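Local coordinates for MerB2 (Bacillus megaterium, PDB 5C17), which binds a mercury(II) ion and probably acts as an organomercurial lyase that breaks mercury–carbon bonds, at residues M67-R70 with I76-A79. Residues are numbered along the deposited sequence; the frame is centred on the assembly and turned at random.
Sequences MIVR and IVGA
M67 O meets A79 CA at 3.4 Å in a CA-H...O contact, where an antiparallel beta hairpin begins to pair. M67 sends its CB away from the segment 76-79, and its side chain packs on W160, near the bound dithiol. I68 and A79 form a non-hydrogen-bonded pair; alanine suits the place because A79 CB, 3.9 Å from I68 CG2, also meets I29 of helix 22-34, and its small size keeps strand and helix close. With chi1 at 65°, CG1 of I68 is flanked by its own N and C, and from there CD1 extends to I76 CD1 (4.1 Å). V69 carries the polar pairing. Its N donates to G78 O (2.9 Å), approaching from above the carbonyl plane, while V69 O receives a nearly straight bond from V77 N (2.9 Å, 169°) and a weak one from G78 N. Two residues thus oppose V69, shifting the register by one in a classic beta bulge; glycine suits G78 because a CB there would lie 3.7 Å from V69 CB. The two valine side chains meet obliquely, V69 CG1 4.1 Å from V77 CG2. In the conformer described, the aliphatic stem of R70 rests on I76, CG 3.7 Å from I76 CG1. I76 is branched at CB, so CG1 serves R70 while CG2 turns to I68 CB; an alanine here would probably take from R70 CG and I68 CD1 their contacts with I76 and open a gap beside I29. Backbone bonds centred on V69 therefore fix the bulged register, and the aliphatic face seats this sheet edge against helices 22-34 and 52-64.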
# COMPACT_ATOMS: atom_id res chain seq x y z
N MET A 67 -0.91 -9.29 -3.27
CA MET A 67 0.06 -8.24 -3.54
C MET A 67 -0.24 -7.49 -4.82
O MET A 67 0.29 -6.40 -5.04
CB MET A 67 1.47 -8.84 -3.60
CG MET A 67 1.96 -9.28 -2.24
SD MET A 67 3.52 -10.17 -2.29
CE MET A 67 4.59 -8.86 -2.86
N ILE A 68 -1.10 -8.09 -5.63
CA ILE A 68 -1.77 -7.42 -6.75
C ILE A 68 -3.25 -7.75 -6.63
O ILE A 68 -3.62 -8.75 -6.00
CB ILE A 68 -1.22 -7.85 -8.13
CG1 ILE A 68 -1.50 -9.34 -8.41
CG2 ILE A 68 0.28 -7.56 -8.22
CD1 ILE A 68 -1.08 -9.79 -9.78
N VAL A 69 -4.06 -6.90 -7.24
CA VAL A 69 -5.52 -7.07 -7.25
C VAL A 69 -5.99 -7.10 -8.68
O VAL A 69 -5.60 -6.26 -9.48
CB VAL A 69 -6.25 -5.96 -6.45
CG1 VAL A 69 -7.76 -5.96 -6.73
CG2 VAL A 69 -5.97 -6.13 -4.98
N ARG A 70 -6.84 -8.07 -8.98
CA ARG A 70 -7.46 -8.19 -10.29
C ARG A 70 -8.95 -8.01 -10.17
O ARG A 70 -9.56 -8.54 -9.24
CB ARG A 70 -7.18 -9.57 -10.91
CG ARG A 70 -5.72 -9.77 -11.31
CD ARG A 70 -5.45 -11.14 -11.92
NE ARG A 70 -5.61 -12.23 -10.96
CZ ARG A 70 -5.17 -13.47 -11.16
NH1 ARG A 70 -5.37 -14.41 -10.24
NH2 ARG A 70 -4.53 -13.79 -12.28
N ILE A 76 -5.42 -6.43 -14.09
CA ILE A 76 -4.74 -6.06 -12.84
C ILE A 76 -4.87 -4.56 -12.61
O ILE A 76 -4.47 -3.75 -13.47
CB ILE A 76 -3.26 -6.47 -12.89
CG1 ILE A 76 -3.10 -7.97 -13.14
CG2 ILE A 76 -2.53 -6.05 -11.59
CD1 ILE A 76 -1.72 -8.36 -13.62
N VAL A 77 -5.43 -4.19 -11.46
CA VAL A 77 -5.79 -2.80 -11.19
C VAL A 77 -5.15 -2.24 -9.92
O VAL A 77 -5.35 -1.08 -9.58
CB VAL A 77 -7.32 -2.62 -11.11
CG1 VAL A 77 -7.95 -2.88 -12.47
CG2 VAL A 77 -7.94 -3.54 -10.03
N GLY A 78 -4.39 -3.06 -9.22
CA GLY A 78 -3.71 -2.60 -8.03
C GLY A 78 -2.49 -3.43 -7.73
O GLY A 78 -2.45 -4.62 -8.08
N ALA A 79 -1.49 -2.82 -7.10
CA ALA A 79 -0.28 -3.54 -6.73
C ALA A 79 0.42 -2.82 -5.58
O ALA A 79 0.54 -1.59 -5.62
CB ALA A 79 0.67 -3.65 -7.90